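Local atomic coordinates of kinesin-like protein (Caenorhabditis elegans, PDB entry 5X3E), a protein that probably works as an ATP-driven kinesin-6 motor on microtubules, captured here in the apo state. Residues Val39-Pro44 and Ala94-Arg99; Tyr163-Ala166 and Phe170-Arg173; Glu245-His248 and Met254-Asp257; Val384-Arg387 and Thr392-Phe395. One frame throughout, in Å; residues are numbered along the deposited sequence.

Contact 1. Residues Val39-Pro44 and Ala94-Arg99; sequences VCRLCP and ATVFER. With SO4 (sulfate ion), chain Q.
In the P-loop NTPase core of the motor domain, Arg-41 of strand 37-42 lies against Val-96 of helix 93-109, the two side chains crossing at about a right angle. One methyl does the touching: Val-96 CG2 sits over one face of the Arg-41 guanidinium, offset toward its rim, 3.6 Å from Arg-41 NE and 3.7 Å from Arg-41 CZ. The arginine reaches it because its chain runs fully extended, with CG anti to the backbone N (chi1 -180°). Its polar end is held beyond the methyl, NH1 by Thr-129 OG1 and NH2 by Gln-93 OE1. Strand 37-42 belongs to the central sheet and pairs in parallel with strand 404-411, and Val-39 and Arg-41 face helix 93-109; Arg-41 to Pro-44 falls where kinesins usually carry the RxRP adenine-pocket sequence, and Arg-41 lies near the probable Walker A loop. One helical turn after Val-96, Arg-99 brings NH1 to 4.3 Å from Val-39 CG1, a loose van der Waals approach of a guanidinium nitrogen to a methyl. Its NH2 forms a salt bridge with Glu-37, while the single N-H of NE is shared weakly between sulfate O1 (3.4 Å) and sulfate O3 (3.5 Å).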
loop_
_atom_site.group_PDB
_atom_site.type_symbol
_atom_site.label_atom_id
_atom_site.label_comp_id
_atom_site.label_asym_id
_atom_site.label_seq_id
_atom_site.Cartn_x
_atom_site.Cartn_y
_atom_site.Cartn_z
ATOM N N VAL A 39 4.245 12.014 6.770
ATOM C CA VAL A 39 3.241 12.713 7.559
ATOM C C VAL A 39 3.003 11.908 8.829
ATOM O O VAL A 39 3.342 10.724 8.923
ATOM C CB VAL A 39 1.917 12.933 6.799
ATOM C CG1 VAL A 39 2.175 13.588 5.449
ATOM C CG2 VAL A 39 1.157 11.622 6.647
ATOM N N CYS A 40 2.433 12.575 9.822
ATOM C CA CYS A 40 2.249 11.996 11.142
ATOM C C CYS A 40 0.808 12.210 11.587
ATOM O O CYS A 40 0.221 13.265 11.326
ATOM C CB CYS A 40 3.238 12.612 12.141
ATOM S SG CYS A 40 3.134 11.961 13.812
ATOM N N ARG A 41 0.236 11.203 12.249
ATOM C CA ARG A 41 -1.156 11.250 12.686
ATOM C C ARG A 41 -1.248 10.840 14.147
ATOM O O ARG A 41 -0.886 9.713 14.502
ATOM C CB ARG A 41 -2.053 10.350 11.836
ATOM C CG ARG A 41 -3.499 10.402 12.290
ATOM C CD ARG A 41 -4.370 9.388 11.587
ATOM N NE ARG A 41 -5.777 9.764 11.682
ATOM C CZ ARG A 41 -6.781 9.023 11.233
ATOM N NH1 ARG A 41 -6.537 7.854 10.658
ATOM N NH2 ARG A 41 -8.030 9.451 11.360
ATOM N N LEU A 42 -1.762 11.746 14.980
ATOM C CA LEU A 42 -1.970 11.455 16.392
ATOM C C LEU A 42 -3.321 10.770 16.592
ATOM O O LEU A 42 -4.334 11.200 16.027
ATOM C CB LEU A 42 -1.933 12.749 17.213
ATOM C CG LEU A 42 -0.788 13.755 17.051
ATOM C CD1 LEU A 42 -0.768 14.730 18.230
ATOM C CD2 LEU A 42 0.555 13.097 16.861
ATOM N N CYS A 43 -3.338 9.716 17.390
ATOM C CA CYS A 43 -4.607 9.084 17.714
ATOM C C CYS A 43 -5.262 9.807 18.894
ATOM O O CYS A 43 -4.611 10.593 19.589
ATOM C CB CYS A 43 -4.393 7.611 18.043
ATOM S SG CYS A 43 -3.260 7.351 19.397
ATOM N N PRO A 44 -6.556 9.579 19.132
ATOM C CA PRO A 44 -7.205 10.211 20.290
ATOM C C PRO A 44 -6.538 9.817 21.604
ATOM O O PRO A 44 -6.172 8.658 21.816
ATOM C CB PRO A 44 -8.651 9.702 20.208
ATOM C CG PRO A 44 -8.612 8.536 19.250
ATOM C CD PRO A 44 -7.537 8.884 18.280
ATOM N N ALA A 94 -11.780 11.230 6.398
ATOM C CA ALA A 94 -11.901 11.918 5.118
ATOM C C ALA A 94 -10.775 12.926 4.923
ATOM O O ALA A 94 -10.245 13.067 3.815
ATOM C CB ALA A 94 -13.261 12.606 5.024
ATOM N N THR A 95 -10.396 13.637 5.987
ATOM C CA THR A 95 -9.310 14.605 5.869
ATOM C C THR A 95 -7.980 13.911 5.617
ATOM O O THR A 95 -7.197 14.346 4.763
ATOM C CB THR A 95 -9.235 15.480 7.122
ATOM O OG1 THR A 95 -10.440 16.246 7.246
ATOM C CG2 THR A 95 -8.049 16.423 7.044
ATOM N N VAL A 96 -7.710 12.829 6.352
ATOM C CA VAL A 96 -6.502 12.045 6.115
ATOM C C VAL A 96 -6.475 11.531 4.683
ATOM O O VAL A 96 -5.487 11.703 3.964
ATOM C CB VAL A 96 -6.400 10.889 7.124
ATOM C CG1 VAL A 96 -5.267 9.943 6.732
ATOM C CG2 VAL A 96 -6.170 11.431 8.514
ATOM N N PHE A 97 -7.578 10.921 4.240
ATOM C CA PHE A 97 -7.616 10.288 2.924
ATOM C C PHE A 97 -7.289 11.278 1.807
ATOM O O PHE A 97 -6.494 10.972 0.909
ATOM C CB PHE A 97 -8.988 9.654 2.698
ATOM C CG PHE A 97 -9.227 9.226 1.285
ATOM C CD1 PHE A 97 -8.523 8.163 0.742
ATOM C CD2 PHE A 97 -10.152 9.889 0.494
ATOM C CE1 PHE A 97 -8.739 7.765 -0.567
ATOM C CE2 PHE A 97 -10.374 9.497 -0.811
ATOM C CZ PHE A 97 -9.669 8.433 -1.342
ATOM N N GLU A 98 -7.896 12.466 1.834
ATOM C CA GLU A 98 -7.630 13.440 0.776
ATOM C C GLU A 98 -6.181 13.916 0.802
ATOM O O GLU A 98 -5.569 14.118 -0.252
ATOM C CB GLU A 98 -8.580 14.629 0.890
ATOM C CG GLU A 98 -10.048 14.265 0.777
ATOM C CD GLU A 98 -10.926 15.488 0.642
ATOM O OE1 GLU A 98 -10.410 16.536 0.193
ATOM O OE2 GLU A 98 -12.125 15.405 0.987
ATOM N N ARG A 99 -5.626 14.124 1.994
ATOM C CA ARG A 99 -4.267 14.635 2.134
ATOM C C ARG A 99 -3.209 13.557 1.915
ATOM O O ARG A 99 -2.048 13.882 1.639
ATOM C CB ARG A 99 -4.127 15.281 3.520
ATOM C CG ARG A 99 -2.806 15.976 3.798
ATOM C CD ARG A 99 -2.393 16.870 2.657
ATOM N NE ARG A 99 -1.074 17.452 2.879
ATOM C CZ ARG A 99 0.071 16.814 2.660
ATOM N NH1 ARG A 99 0.063 15.562 2.218
ATOM N NH2 ARG A 99 1.227 17.426 2.884
HETATM S S SO4 Q . -2.286 20.928 3.790
HETATM O O1 SO4 Q . -2.990 19.795 4.390
HETATM O O2 SO4 Q . -2.690 22.161 4.462
HETATM O O3 SO4 Q . -0.841 20.744 3.921
HETATM O O4 SO4 Q . -2.635 21.021 2.375
#

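Contact 2. Residues Tyr163-Ala166 and Phe170-Arg173; sequences YPSA and FEIR. With SO4 (sulfate ion), chain O; SO4 (sulfate ion), chain G.
Two backbone bonds pair Tyr-163 with Glu-171: Glu-171 N to Tyr-163 O at 2.9 Å, in the carbonyl plane, and Tyr-163 N to Glu-171 O at 3.1 Å, more bent (141°). Around them the Tyr-163 ring is sandwiched. Over one face lies the Arg-173 guanidinium in a cation-pi contact, CZ 4.0 Å from the centroid of the Tyr-163 ring and the two planes 30° apart; over the opposite face comes Glu-171, whose CB is 3.3 Å from Tyr-163 CZ. The ring reaches this slot with CG between its backbone N and carbonyl carbon (chi1 64°). An alanine in place of Tyr-163 would probably strip the Arg-173 guanidinium of its aromatic cover and leave Glu-171 CB without the ring it packs on. Among polar ends, Arg-173 NH1 bonds Cys-160 O and NH2 makes a weak bond to a sulfate, Glu-171 OE1 bonds Ser-321, and Ser-165 OG, 3.4 Å from Glu-171 CG, bonds Thr-169 OG1. Apolar packing falls on the other face of the pair, where Pro-164 CG meets Phe-170 CE1 at 4.0 Å and the Phe-170 ring meets Phe-218 of the central sheet. This is a short antiparallel beta hairpin, a separate two-stranded sheet between helix 141-152 and helix 175-187.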
loop_
_atom_site.group_PDB
_atom_site.type_symbol
_atom_site.label_atom_id
_atom_site.label_comp_id
_atom_site.label_asym_id
_atom_site.label_seq_id
_atom_site.Cartn_x
_atom_site.Cartn_y
_atom_site.Cartn_z
ATOM N N TYR A 163 -5.559 -10.823 -18.658
ATOM C CA TYR A 163 -5.336 -11.900 -17.701
ATOM C C TYR A 163 -3.848 -12.024 -17.410
ATOM O O TYR A 163 -3.020 -11.818 -18.306
ATOM C CB TYR A 163 -5.913 -13.233 -18.211
ATOM C CG TYR A 163 -5.271 -13.786 -19.469
ATOM C CD1 TYR A 163 -5.667 -13.349 -20.731
ATOM C CD2 TYR A 163 -4.299 -14.775 -19.394
ATOM C CE1 TYR A 163 -5.092 -13.866 -21.878
ATOM C CE2 TYR A 163 -3.722 -15.300 -20.538
ATOM C CZ TYR A 163 -4.124 -14.843 -21.773
ATOM O OH TYR A 163 -3.544 -15.358 -22.907
ATOM N N PRO A 164 -3.480 -12.373 -16.178
ATOM C CA PRO A 164 -2.060 -12.460 -15.813
ATOM C C PRO A 164 -1.349 -13.585 -16.547
ATOM O O PRO A 164 -1.900 -14.671 -16.744
ATOM C CB PRO A 164 -2.096 -12.737 -14.304
ATOM C CG PRO A 164 -3.500 -12.461 -13.872
ATOM C CD PRO A 164 -4.366 -12.713 -15.054
ATOM N N SER A 165 -0.109 -13.323 -16.942
ATOM C CA SER A 165 0.703 -14.308 -17.642
ATOM C C SER A 165 2.087 -14.352 -17.005
ATOM O O SER A 165 2.401 -13.582 -16.091
ATOM C CB SER A 165 0.790 -14.000 -19.137
ATOM O OG SER A 165 1.382 -12.734 -19.356
ATOM N N ALA A 166 2.925 -15.250 -17.518
ATOM C CA ALA A 166 4.197 -15.568 -16.880
ATOM C C ALA A 166 5.068 -14.329 -16.705
ATOM O O ALA A 166 4.999 -13.374 -17.484
ATOM C CB ALA A 166 4.951 -16.613 -17.700
ATOM N N PHE A 170 0.744 -9.354 -18.522
ATOM C CA PHE A 170 -0.676 -9.536 -18.814
ATOM C C PHE A 170 -0.873 -9.786 -20.303
ATOM O O PHE A 170 -0.175 -9.198 -21.133
ATOM C CB PHE A 170 -1.509 -8.317 -18.364
ATOM C CG PHE A 170 -1.601 -8.173 -16.873
ATOM C CD1 PHE A 170 -2.633 -8.775 -16.166
ATOM C CD2 PHE A 170 -0.632 -7.480 -16.172
ATOM C CE1 PHE A 170 -2.703 -8.672 -14.782
ATOM C CE2 PHE A 170 -0.695 -7.373 -14.790
ATOM C CZ PHE A 170 -1.729 -7.968 -14.093
ATOM N N GLU A 171 -1.821 -10.655 -20.638
ATOM C CA GLU A 171 -2.166 -10.947 -22.019
ATOM C C GLU A 171 -3.617 -10.554 -22.273
ATOM O O GLU A 171 -4.325 -10.107 -21.368
ATOM C CB GLU A 171 -1.942 -12.425 -22.347
ATOM C CG GLU A 171 -0.521 -12.914 -22.165
ATOM C CD GLU A 171 0.457 -12.243 -23.103
ATOM O OE1 GLU A 171 0.028 -11.793 -24.187
ATOM O OE2 GLU A 171 1.654 -12.163 -22.754
ATOM N N ILE A 172 -4.057 -10.720 -23.522
ATOM C CA ILE A 172 -5.384 -10.299 -23.951
ATOM C C ILE A 172 -6.048 -11.411 -24.753
ATOM O O ILE A 172 -5.523 -11.830 -25.791
ATOM C CB ILE A 172 -5.326 -9.003 -24.776
ATOM C CG1 ILE A 172 -4.716 -7.878 -23.936
ATOM C CG2 ILE A 172 -6.717 -8.636 -25.287
ATOM C CD1 ILE A 172 -4.318 -6.653 -24.711
ATOM N N ARG A 173 -7.197 -11.888 -24.273
ATOM C CA ARG A 173 -8.049 -12.826 -24.995
ATOM C C ARG A 173 -8.935 -12.090 -25.996
ATOM O O ARG A 173 -9.186 -10.891 -25.870
ATOM C CB ARG A 173 -8.949 -13.602 -24.038
ATOM C CG ARG A 173 -8.245 -14.574 -23.137
ATOM C CD ARG A 173 -9.247 -15.432 -22.415
ATOM N NE ARG A 173 -8.588 -16.310 -21.458
ATOM C CZ ARG A 173 -8.302 -15.971 -20.209
ATOM N NH1 ARG A 173 -8.624 -14.767 -19.759
ATOM N NH2 ARG A 173 -7.700 -16.838 -19.409
HETATM S S SO4 O . -7.297 -16.427 -16.141
HETATM O O1 SO4 O . -8.232 -15.338 -16.422
HETATM O O2 SO4 O . -6.913 -16.383 -14.731
HETATM O O3 SO4 O . -6.109 -16.289 -16.976
HETATM O O4 SO4 O . -7.935 -17.710 -16.433
HETATM S S SO4 G . 2.785 -6.347 -19.470
HETATM O O1 SO4 G . 2.411 -5.388 -20.506
HETATM O O2 SO4 G . 3.339 -5.628 -18.331
HETATM O O3 SO4 G . 1.627 -7.133 -19.060
HETATM O O4 SO4 G . 3.799 -7.245 -20.015
#

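Contact 3. Residues Glu245-His248 and Met254-Asp257; sequences EIRH and MYVD. With SO4 (sulfate ion), chain C; SO4 (sulfate ion), chain M.
Arg-247 lays its aliphatic stem beside the Tyr-255 ring, CG 3.7 Å from Tyr-255 CE2, with both side chains pointing the same way and guanidinium and ring planes 19° apart. The two residues form the hydrogen-bonded pair of an antiparallel beta hairpin, strands 243-248 and 254-256, which probably corresponds to the loop 8 hairpin that in related kinesins contributes to the microtubule-facing surface. Their backbones join through Arg-247 N to Tyr-255 O at 3.0 Å and Tyr-255 N to Arg-247 O at 2.8 Å, and Asp-257, just past strand 254-256, adds a nearly straight bond of 2.9 Å from its N to Glu-245 O. A bend at chi3 (-55°) turns the Arg-247 guanidinium toward Asp-257, whose OD2 meets NH1 in a long, weak salt bridge of 3.3 Å; the carboxylate plane is almost perpendicular to the guanidinium, with OD2 at the guanidinium edge. The opposite side of the hairpin carries two non-hydrogen-bonded pairs. Ile-246 CG1 approaches Val-256 CG2 at 4.4 Å, and Ile-246 also packs on Leu-394 of helix 390-394, while both residues touch Cys-229 on strand 228-231. At the turn end Met-254, bent at chi2 and chi3, folds its methyl CE to 3.4 Å from His-248 CB. The imidazole edge meets a sulfate, His-248 ND1 bonding O1 at 2.9 Å with an N-H...O angle of 171°.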
loop_
_atom_site.group_PDB
_atom_site.type_symbol
_atom_site.label_atom_id
_atom_site.label_comp_id
_atom_site.label_asym_id
_atom_site.label_seq_id
_atom_site.Cartn_x
_atom_site.Cartn_y
_atom_site.Cartn_z
ATOM N N GLU A 245 8.958 -16.021 -3.556
ATOM C CA GLU A 245 10.235 -15.391 -3.847
ATOM C C GLU A 245 10.000 -13.982 -4.381
ATOM O O GLU A 245 9.153 -13.775 -5.256
ATOM C CB GLU A 245 11.033 -16.228 -4.849
ATOM C CG GLU A 245 12.433 -15.710 -5.138
ATOM C CD GLU A 245 13.500 -16.457 -4.370
ATOM O OE1 GLU A 245 13.142 -17.329 -3.551
ATOM O OE2 GLU A 245 14.699 -16.180 -4.592
ATOM N N ILE A 246 10.748 -13.021 -3.851
ATOM C CA ILE A 246 10.699 -11.643 -4.324
ATOM C C ILE A 246 11.777 -11.472 -5.387
ATOM O O ILE A 246 12.968 -11.646 -5.106
ATOM C CB ILE A 246 10.894 -10.659 -3.159
ATOM C CG1 ILE A 246 9.644 -10.655 -2.274
ATOM C CG2 ILE A 246 11.204 -9.262 -3.672
ATOM C CD1 ILE A 246 9.839 -10.023 -0.912
ATOM N N ARG A 247 11.362 -11.136 -6.611
ATOM C CA ARG A 247 12.275 -11.064 -7.745
ATOM C C ARG A 247 11.822 -9.963 -8.695
ATOM O O ARG A 247 10.756 -9.366 -8.523
ATOM C CB ARG A 247 12.350 -12.409 -8.464
ATOM C CG ARG A 247 11.022 -12.888 -9.018
ATOM C CD ARG A 247 11.148 -14.313 -9.518
ATOM N NE ARG A 247 12.218 -14.473 -10.499
ATOM C CZ ARG A 247 12.632 -15.651 -10.950
ATOM N NH1 ARG A 247 12.064 -16.758 -10.500
ATOM N NH2 ARG A 247 13.608 -15.727 -11.843
ATOM N N HIS A 248 12.649 -9.685 -9.704
ATOM C CA HIS A 248 12.326 -8.681 -10.711
ATOM C C HIS A 248 11.913 -9.330 -12.024
ATOM O O HIS A 248 12.182 -10.509 -12.267
ATOM C CB HIS A 248 13.504 -7.737 -10.976
ATOM C CG HIS A 248 14.689 -8.404 -11.597
ATOM N ND1 HIS A 248 15.675 -9.010 -10.852
ATOM C CD2 HIS A 248 15.055 -8.547 -12.894
ATOM C CE1 HIS A 248 16.593 -9.507 -11.661
ATOM N NE2 HIS A 248 16.242 -9.240 -12.905
ATOM N N MET A 254 10.031 -5.027 -9.411
ATOM C CA MET A 254 9.907 -6.053 -8.386
ATOM C C MET A 254 8.506 -6.662 -8.399
ATOM O O MET A 254 7.518 -5.998 -8.715
ATOM C CB MET A 254 10.204 -5.460 -7.011
ATOM C CG MET A 254 11.636 -4.983 -6.855
ATOM S SD MET A 254 12.829 -6.300 -7.137
ATOM C CE MET A 254 13.826 -5.515 -8.387
ATOM N N TYR A 255 8.433 -7.949 -8.068
ATOM C CA TYR A 255 7.150 -8.624 -7.917
ATOM C C TYR A 255 7.349 -9.896 -7.102
ATOM O O TYR A 255 8.474 -10.334 -6.848
ATOM C CB TYR A 255 6.502 -8.941 -9.276
ATOM C CG TYR A 255 7.128 -10.085 -10.056
ATOM C CD1 TYR A 255 6.497 -11.325 -10.135
ATOM C CD2 TYR A 255 8.343 -9.926 -10.716
ATOM C CE1 TYR A 255 7.062 -12.379 -10.851
ATOM C CE2 TYR A 255 8.919 -10.975 -11.438
ATOM C CZ TYR A 255 8.272 -12.198 -11.500
ATOM O OH TYR A 255 8.830 -13.235 -12.212
ATOM N N VAL A 256 6.231 -10.489 -6.700
ATOM C CA VAL A 256 6.217 -11.740 -5.954
ATOM C C VAL A 256 5.914 -12.853 -6.954
ATOM O O VAL A 256 4.840 -12.868 -7.566
ATOM C CB VAL A 256 5.194 -11.700 -4.806
ATOM C CG1 VAL A 256 5.158 -13.023 -4.075
ATOM C CG2 VAL A 256 5.511 -10.564 -3.828
ATOM N N ASP A 257 6.868 -13.778 -7.107
ATOM C CA ASP A 257 6.872 -14.750 -8.204
ATOM C C ASP A 257 5.542 -15.489 -8.347
ATOM O O ASP A 257 4.857 -15.367 -9.368
ATOM C CB ASP A 257 8.035 -15.732 -7.996
ATOM C CG ASP A 257 8.221 -16.690 -9.160
ATOM O OD1 ASP A 257 7.464 -16.605 -10.147
ATOM O OD2 ASP A 257 9.159 -17.506 -9.108
HETATM S S SO4 C . 3.012 -8.733 -6.961
HETATM O O1 SO4 C . 3.056 -8.157 -8.306
HETATM O O2 SO4 C . 2.552 -7.727 -6.007
HETATM O O3 SO4 C . 4.346 -9.170 -6.574
HETATM O O4 SO4 C . 2.115 -9.880 -6.941
HETATM S S SO4 M . 17.227 -8.359 -7.827
HETATM O O1 SO4 M . 16.023 -9.171 -7.994
HETATM O O2 SO4 M . 16.880 -6.946 -7.688
HETATM O O3 SO4 M . 17.946 -8.819 -6.643
HETATM O O4 SO4 M . 18.091 -8.513 -8.993
#

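Contact 4. Residues Val384-Arg387 and Thr392-Phe395; sequences VPYR and THLF. With SO4 (sulfate ion), chain M; SO4 (sulfate ion), chain K.
The loop before helix 390-394 and the start of that helix form what is probably the L12-alpha5 element, which faces the microtubule in kinesins, and here Tyr-386 of the loop packs on Thr-392 and His-393 of the helix. Pro-385 is the centre of an inverse gamma turn, closed by a weak bond from Tyr-386 N to Val-384 O. Thr-392 presents its methyl, CG2 lying 3.4 Å from Tyr-386 CA and 3.7 Å from Tyr-386 CB, while its hydroxyl OG1 is taken up by Ser-389 OG; the same threonine touches Thr-362 and Cys-366 of helix 350-375, wedged between the loop and that helix. The aromatic rings of Tyr-386 and His-393 lie side by side without overlapping faces, their planes only 10° apart, with His-393 CD2 at the tyrosine edge, 3.7 Å from Tyr-386 CD1. His-393 reaches this edge because its CG is anti to the backbone N (chi1 -170°). The Arg-387 guanidinium lies with one face over Tyr-386 CE1, offset toward the rim, and points to the sulfate that also binds His-248, so arginine and histidines converge on one anion. Replacing His-393 by an alanine would probably leave the Tyr-386 edge without its neighbour and cost the sulfate one of its protein donors. On that sulfate, Arg-387 NH2 lies 2.8 Å from O3 in a weak bond, and the single N-H of His-393 NE2 is shared weakly between O3 (3.0 Å) and O2 (3.3 Å).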
loop_
_atom_site.group_PDB
_atom_site.type_symbol
_atom_site.label_atom_id
_atom_site.label_comp_id
_atom_site.label_asym_id
_atom_site.label_seq_id
_atom_site.Cartn_x
_atom_site.Cartn_y
_atom_site.Cartn_z
ATOM N N VAL A 384 21.318 2.401 -2.501
ATOM C CA VAL A 384 20.253 2.157 -1.533
ATOM C C VAL A 384 20.419 0.730 -1.017
ATOM O O VAL A 384 20.428 -0.210 -1.829
ATOM C CB VAL A 384 18.867 2.355 -2.160
ATOM C CG1 VAL A 384 17.777 2.107 -1.137
ATOM C CG2 VAL A 384 18.747 3.747 -2.743
ATOM N N PRO A 385 20.573 0.524 0.295
ATOM C CA PRO A 385 20.818 -0.824 0.846
ATOM C C PRO A 385 19.553 -1.677 0.904
ATOM O O PRO A 385 19.195 -2.239 1.941
ATOM C CB PRO A 385 21.372 -0.507 2.242
ATOM C CG PRO A 385 20.717 0.787 2.609
ATOM C CD PRO A 385 20.615 1.570 1.333
ATOM N N TYR A 386 18.876 -1.804 -0.240
ATOM C CA TYR A 386 17.564 -2.436 -0.247
ATOM C C TYR A 386 17.617 -3.948 -0.071
ATOM O O TYR A 386 16.582 -4.547 0.235
ATOM C CB TYR A 386 16.798 -2.093 -1.532
ATOM C CG TYR A 386 17.496 -2.460 -2.822
ATOM C CD1 TYR A 386 17.459 -3.758 -3.318
ATOM C CD2 TYR A 386 18.173 -1.498 -3.558
ATOM C CE1 TYR A 386 18.096 -4.092 -4.500
ATOM C CE2 TYR A 386 18.808 -1.822 -4.737
ATOM C CZ TYR A 386 18.767 -3.118 -5.204
ATOM O OH TYR A 386 19.396 -3.437 -6.382
ATOM N N ARG A 387 18.780 -4.578 -0.240
ATOM C CA ARG A 387 18.842 -6.030 -0.112
ATOM C C ARG A 387 18.924 -6.505 1.330
ATOM O O ARG A 387 18.820 -7.710 1.572
ATOM C CB ARG A 387 20.035 -6.580 -0.895
ATOM C CG ARG A 387 19.921 -6.361 -2.384
ATOM C CD ARG A 387 21.096 -6.943 -3.146
ATOM N NE ARG A 387 20.968 -6.657 -4.570
ATOM C CZ ARG A 387 20.229 -7.380 -5.408
ATOM N NH1 ARG A 387 19.555 -8.432 -4.961
ATOM N NH2 ARG A 387 20.158 -7.047 -6.690
ATOM N N THR A 392 12.272 -4.347 2.143
ATOM C CA THR A 392 12.894 -3.260 1.398
ATOM C C THR A 392 13.267 -3.681 -0.022
ATOM O O THR A 392 13.238 -2.856 -0.944
ATOM C CB THR A 392 14.129 -2.789 2.161
ATOM O OG1 THR A 392 13.757 -2.435 3.498
ATOM C CG2 THR A 392 14.723 -1.602 1.509
ATOM N N HIS A 393 13.586 -4.960 -0.225
ATOM C CA HIS A 393 13.876 -5.454 -1.567
ATOM C C HIS A 393 12.649 -5.352 -2.463
ATOM O O HIS A 393 12.752 -4.983 -3.640
ATOM C CB HIS A 393 14.375 -6.896 -1.470
ATOM C CG HIS A 393 14.923 -7.451 -2.748
ATOM N ND1 HIS A 393 14.953 -8.803 -3.009
ATOM C CD2 HIS A 393 15.478 -6.846 -3.824
ATOM C CE1 HIS A 393 15.491 -9.008 -4.198
ATOM N NE2 HIS A 393 15.818 -7.837 -4.714
ATOM N N LEU A 394 11.472 -5.661 -1.914
ATOM C CA LEU A 394 10.237 -5.622 -2.691
ATOM C C LEU A 394 9.913 -4.221 -3.204
ATOM O O LEU A 394 9.259 -4.080 -4.243
ATOM C CB LEU A 394 9.089 -6.155 -1.839
ATOM C CG LEU A 394 7.694 -6.219 -2.454
ATOM C CD1 LEU A 394 7.695 -7.082 -3.704
ATOM C CD2 LEU A 394 6.706 -6.748 -1.429
ATOM N N PHE A 395 10.383 -3.178 -2.519
ATOM C CA PHE A 395 10.139 -1.804 -2.942
ATOM C C PHE A 395 11.415 -1.128 -3.439
ATOM O O PHE A 395 11.598 0.081 -3.272
ATOM C CB PHE A 395 9.494 -1.010 -1.807
ATOM C CG PHE A 395 8.241 -1.645 -1.281
ATOM C CD1 PHE A 395 7.138 -1.814 -2.110
ATOM C CD2 PHE A 395 8.170 -2.098 0.026
ATOM C CE1 PHE A 395 5.984 -2.421 -1.643
ATOM C CE2 PHE A 395 7.018 -2.702 0.501
ATOM C CZ PHE A 395 5.925 -2.867 -0.336
HETATM S S SO4 M . 17.227 -8.359 -7.827
HETATM O O1 SO4 M . 16.023 -9.171 -7.994
HETATM O O2 SO4 M . 16.880 -6.946 -7.688
HETATM O O3 SO4 M . 17.946 -8.819 -6.643
HETATM O O4 SO4 M . 18.091 -8.513 -8.993
HETATM S S SO4 K . 23.158 -3.977 -0.343
HETATM O O1 SO4 K . 21.889 -3.504 -0.896
HETATM O O2 SO4 K . 23.328 -3.475 1.018
HETATM O O3 SO4 K . 23.156 -5.437 -0.314
HETATM O O4 SO4 K . 24.262 -3.503 -1.173
#

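In the fold
Along the chain the four contacts follow in series, none nested in or crossing another. Contact 1 comes first, closing a 50-residue excursion from strand 37-42 to helix 93-109 on one side of the chain's centre. Contact 2 closes the tight hairpin of strands 162-165 and 169-172, its centre about 38 Å from that of contact 1, across the chain's centre. Contact 3 closes the hairpin of strands 243-248 and 254-256, about 6 Å from contact 2 at the nearest atoms, and reaches the same sheet as contact 1. Contact 4 joins the loop after helix 350-375 to helix 390-394 and touches contact 3, Met-254 CB packing 3.2 Å from Leu-394 O.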